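Local atomic coordinates of extracellular ligand-binding receptor (Desulfohalobium retbaense DSM 5692, PDB entry 5ERE), a protein that probably senses small extracellular molecules, binding 2-oxo-4-methylpentanoic acid in its periplasmic-binding-protein-like part and cytosine in its sensor part. Residues T383-A386 with T387-V391; S242-T245 with D246-L250. All blocks are in the same frame, centred on the assembly; numbering follows the deposited sequence.

In the fold
Both interactions are local, one a hairpin turn and the other a helix end, in different parts of one long chain, with centres about 73 Å apart and nearest atoms about 62 Å apart, so they do not touch. Interaction 2 closes helix 239-248 in the periplasmic-binding-protein part, away from the known sites. Interaction 1 turns the hairpin of strands 378-385 and 390-394 in the Cache-like sensor part, and there the side chain of Ile390 comes within about 4 Å of the bound cytosine and of the side chain of Val430, a residue of that pocket. Each includes a glycine with positive phi: Gly388 within the hairpin loop and Gly249 just past the helix.

Interaction 1 (T383-A386 with T387-V391); sequences TVDA and TGTIV
Asp385 and Thr389 close a 3:5 beta hairpin, a type I turn with a G1 beta bulge, between strands 378-385 and 390-394 of the sensor part. The evidence is a pair of backbone bonds: Asp385 N gives its hydrogen to Thr389 O at 2.9 Å, and Asp385 O takes one from Gly388 N at 2.8 Å. Gly388 is the bulge residue; its phi of 88° would press a CB against the preceding carbonyl oxygen. Farther along, Val391 N reaches Thr383 O at 3.0 Å, while Val384 and Ile390 form the non-hydrogen-bonded pair, their side chains on the same sheet face, where both also meet Ile406.

The carboxylate of Asp385 organises the loop. With CG between the backbone N and the carbonyl carbon (chi1 67°), OD1 turns back over the turn and accepts three donors. Thr387 N, 2.9 Å from Asp385 OD1, makes an Asx turn, though its bond is bent, and Thr389 N arrives more directly from 3.1 Å; the two amides meet Asp385 OD1 from opposite faces of the carboxylate, each well out of its plane. Thr387 OG1 gives its hydrogen to Asp385 OD1 at 2.6 Å, on the syn side and nearer the plane. Three bonds on one oxygen fix the rotation of the carboxylate and satisfy two loop amides that the strand pairing leaves over. Within the first strand, Thr383 OG1 is hydrogen-bonded to Leu359 O, outside the hairpin. The other carboxylate oxygen, Asp385 OD2, lies against a methyl group, 3.4 Å from Val391 CG1.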
loop_
_atom_site.group_PDB
_atom_site.type_symbol
_atom_site.label_atom_id
_atom_site.label_comp_id
_atom_site.label_asym_id
_atom_site.label_seq_id
_atom_site.Cartn_x
_atom_site.Cartn_y
_atom_site.Cartn_z
ATOM N N THR A 383 -5.996 31.351 21.685
ATOM C CA THR A 383 -7.201 32.108 21.936
ATOM C C THR A 383 -6.995 33.464 21.312
ATOM O O THR A 383 -5.861 33.930 21.193
ATOM C CB THR A 383 -7.531 32.234 23.433
ATOM O OG1 THR A 383 -6.412 32.781 24.139
ATOM C CG2 THR A 383 -7.893 30.876 23.979
ATOM N N VAL A 384 -8.119 34.057 20.911
ATOM C CA VAL A 384 -8.198 35.288 20.126
ATOM C C VAL A 384 -9.319 36.152 20.709
ATOM O O VAL A 384 -10.459 35.692 20.806
ATOM C CB VAL A 384 -8.504 34.997 18.633
ATOM C CG1 VAL A 384 -8.535 36.289 17.815
ATOM C CG2 VAL A 384 -7.490 34.024 18.054
ATOM N N ASP A 385 -9.016 37.391 21.092
ATOM C CA ASP A 385 -10.020 38.236 21.752
ATOM C C ASP A 385 -11.013 38.903 20.784
ATOM O O ASP A 385 -10.915 38.776 19.549
ATOM C CB ASP A 385 -9.339 39.314 22.630
ATOM C CG ASP A 385 -8.549 40.359 21.834
ATOM O OD1 ASP A 385 -8.810 40.573 20.626
ATOM O OD2 ASP A 385 -7.656 40.997 22.444
ATOM N N ALA A 386 -11.962 39.631 21.365
ATOM C CA ALA A 386 -13.065 40.228 20.608
ATOM C C ALA A 386 -12.564 41.199 19.524
ATOM O O ALA A 386 -13.321 41.571 18.631
ATOM C CB ALA A 386 -14.032 40.926 21.575
ATOM N N THR A 387 -11.279 41.567 19.582
ATOM C CA THR A 387 -10.659 42.465 18.598
ATOM C C THR A 387 -9.927 41.720 17.474
ATOM O O THR A 387 -9.497 42.319 16.499
ATOM C CB THR A 387 -9.648 43.428 19.275
ATOM O OG1 THR A 387 -8.369 42.787 19.427
ATOM C CG2 THR A 387 -10.153 43.858 20.643
ATOM N N GLY A 388 -9.799 40.407 17.594
ATOM C CA GLY A 388 -9.120 39.637 16.570
ATOM C C GLY A 388 -7.624 39.566 16.842
ATOM O O GLY A 388 -6.827 39.321 15.938
ATOM N N THR A 389 -7.246 39.764 18.102
ATOM C CA THR A 389 -5.838 39.675 18.512
ATOM C C THR A 389 -5.565 38.359 19.251
ATOM O O THR A 389 -6.290 37.995 20.168
ATOM C CB THR A 389 -5.434 40.852 19.416
ATOM O OG1 THR A 389 -5.749 42.091 18.775
ATOM C CG2 THR A 389 -3.918 40.808 19.714
ATOM N N ILE A 390 -4.532 37.638 18.835
ATOM C CA ILE A 390 -4.113 36.444 19.542
ATOM C C ILE A 390 -3.584 36.843 20.913
ATOM O O ILE A 390 -2.678 37.669 21.003
ATOM C CB ILE A 390 -3.036 35.670 18.771
ATOM C CG1 ILE A 390 -3.593 35.220 17.410
ATOM C CG2 ILE A 390 -2.593 34.467 19.578
ATOM C CD1 ILE A 390 -2.596 34.502 16.531
ATOM N N VAL A 391 -4.157 36.248 21.963
ATOM C CA VAL A 391 -3.850 36.620 23.338
ATOM C C VAL A 391 -3.284 35.461 24.152
ATOM O O VAL A 391 -2.886 35.658 25.280
ATOM C CB VAL A 391 -5.104 37.173 24.071
ATOM C CG1 VAL A 391 -5.617 38.430 23.372
ATOM C CG2 VAL A 391 -6.210 36.117 24.179
#

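Interaction 2 (S242-T245 with D246-L250); sequences SAFT and DRYGL
Phe244 and Tyr248, one helical turn apart, meet as a T-shaped (edge-to-face) aromatic pair near the C-terminal end of helix 239-248 in the periplasmic-binding-protein part. Their ring centroids are 5.0 Å apart and the planes stand at 54°. Tyr248 CD2 does the touching, 3.8 Å above the plane of the Phe244 ring and over its centre. Two torsions bring this about: CG of Phe244 is anti to the backbone N (chi1 -176°), whereas CG of Tyr248 is anti to its carbonyl carbon (chi1 -67°). The extended Arg247 side chain lays its CG over a face of the Tyr248 ring.

Beyond Gly249, where phi becomes positive, the chain folds back. Leu250 O reaches the edge of the Phe244 ring in its plane, 3.2 Å from CD1, and receives a CA-H...O contact from Thr245 CA at 3.3 Å; this buried oxygen has no hydrogen-bond partner. Leu250 runs alongside Phe244 and sets CD2 4.0 Å from Phe244 CE1. With an alanine at Phe244, Tyr248 CD2 would probably lose the ring face it rests on, and Leu250 CD2 its neighbour, leaving a gap where the ring had been. On the exposed side, Ser242 OG makes only a weak bond to Asp246 OD2, at 3.4 Å. Phe244, Tyr248 and Leu250 rest on Arg23 of helix 15-32, with Arg247 on Leu27 of that helix, while Pro252 touches Phe244 and Thr245.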
loop_
_atom_site.group_PDB
_atom_site.type_symbol
_atom_site.label_atom_id
_atom_site.label_comp_id
_atom_site.label_asym_id
_atom_site.label_seq_id
_atom_site.Cartn_x
_atom_site.Cartn_y
_atom_site.Cartn_z
ATOM N N SER A 242 3.260 -11.084 -25.207
ATOM C CA SER A 242 2.980 -11.605 -26.537
ATOM C C SER A 242 4.003 -12.581 -27.078
ATOM O O SER A 242 3.627 -13.573 -27.699
ATOM C CB SER A 242 2.844 -10.440 -27.511
ATOM O OG SER A 242 2.593 -10.926 -28.808
ATOM N N ALA A 243 5.297 -12.308 -26.894
ATOM C CA ALA A 243 6.317 -13.285 -27.278
ATOM C C ALA A 243 6.141 -14.649 -26.562
ATOM O O ALA A 243 6.295 -15.708 -27.161
ATOM C CB ALA A 243 7.712 -12.749 -26.980
ATOM N N PHE A 244 5.867 -14.595 -25.273
ATOM C CA PHE A 244 5.712 -15.806 -24.465
ATOM C C PHE A 244 4.451 -16.570 -24.910
ATOM O O PHE A 244 4.484 -17.768 -25.196
ATOM C CB PHE A 244 5.664 -15.418 -22.997
ATOM C CG PHE A 244 5.614 -16.571 -22.061
ATOM C CD1 PHE A 244 4.432 -17.285 -21.882
ATOM C CD2 PHE A 244 6.729 -16.926 -21.333
ATOM C CE1 PHE A 244 4.365 -18.360 -21.006
ATOM C CE2 PHE A 244 6.679 -17.966 -20.461
ATOM C CZ PHE A 244 5.484 -18.695 -20.281
ATOM N N THR A 245 3.375 -15.828 -25.070
ATOM C CA THR A 245 2.096 -16.413 -25.467
ATOM C C THR A 245 2.187 -17.091 -26.807
ATOM O O THR A 245 1.663 -18.188 -26.990
ATOM C CB THR A 245 1.036 -15.341 -25.509
ATOM O OG1 THR A 245 0.895 -14.792 -24.213
ATOM C CG2 THR A 245 -0.312 -15.876 -25.988
ATOM N N ASP A 246 2.867 -16.441 -27.758
ATOM C CA ASP A 246 2.976 -16.989 -29.096
ATOM C C ASP A 246 3.808 -18.250 -29.110
ATOM O O ASP A 246 3.508 -19.201 -29.830
ATOM C CB ASP A 246 3.598 -15.961 -30.067
ATOM C CG ASP A 246 2.684 -14.763 -30.331
ATOM O OD1 ASP A 246 1.462 -14.870 -30.125
ATOM O OD2 ASP A 246 3.196 -13.705 -30.747
ATOM N N ARG A 247 4.892 -18.250 -28.352
ATOM C CA ARG A 247 5.785 -19.396 -28.359
ATOM C C ARG A 247 5.175 -20.596 -27.579
ATOM O O ARG A 247 5.225 -21.738 -28.022
ATOM C CB ARG A 247 7.125 -19.018 -27.737
ATOM C CG ARG A 247 8.127 -20.132 -27.781
ATOM C CD ARG A 247 9.436 -19.716 -27.198
ATOM N NE ARG A 247 10.470 -20.619 -27.669
ATOM C CZ ARG A 247 10.914 -20.621 -28.917
ATOM N NH1 ARG A 247 10.422 -19.744 -29.791
ATOM N NH2 ARG A 247 11.850 -21.493 -29.286
ATOM N N TYR A 248 4.629 -20.325 -26.407
ATOM C CA TYR A 248 4.242 -21.410 -25.502
ATOM C C TYR A 248 2.751 -21.733 -25.435
ATOM O O TYR A 248 2.378 -22.737 -24.833
ATOM C CB TYR A 248 4.755 -21.091 -24.105
ATOM C CG TYR A 248 6.262 -21.118 -24.037
ATOM C CD1 TYR A 248 6.955 -22.306 -24.264
ATOM C CD2 TYR A 248 6.998 -19.964 -23.775
ATOM C CE1 TYR A 248 8.373 -22.339 -24.242
ATOM C CE2 TYR A 248 8.405 -19.992 -23.723
ATOM C CZ TYR A 248 9.074 -21.187 -23.965
ATOM O OH TYR A 248 10.457 -21.228 -23.920
ATOM N N GLY A 249 1.910 -20.874 -26.000
ATOM C CA GLY A 249 0.509 -21.178 -26.197
ATOM C C GLY A 249 -0.372 -20.657 -25.082
ATOM O O GLY A 249 -1.564 -20.848 -25.115
ATOM N N LEU A 250 0.215 -19.967 -24.121
ATOM C CA LEU A 250 -0.525 -19.402 -22.999
ATOM C C LEU A 250 0.265 -18.211 -22.465
ATOM O O LEU A 250 1.489 -18.078 -22.679
ATOM C CB LEU A 250 -0.768 -20.426 -21.879
ATOM C CG LEU A 250 0.404 -20.712 -20.902
ATOM C CD1 LEU A 250 -0.001 -21.758 -19.837
ATOM C CD2 LEU A 250 1.602 -21.186 -21.666
#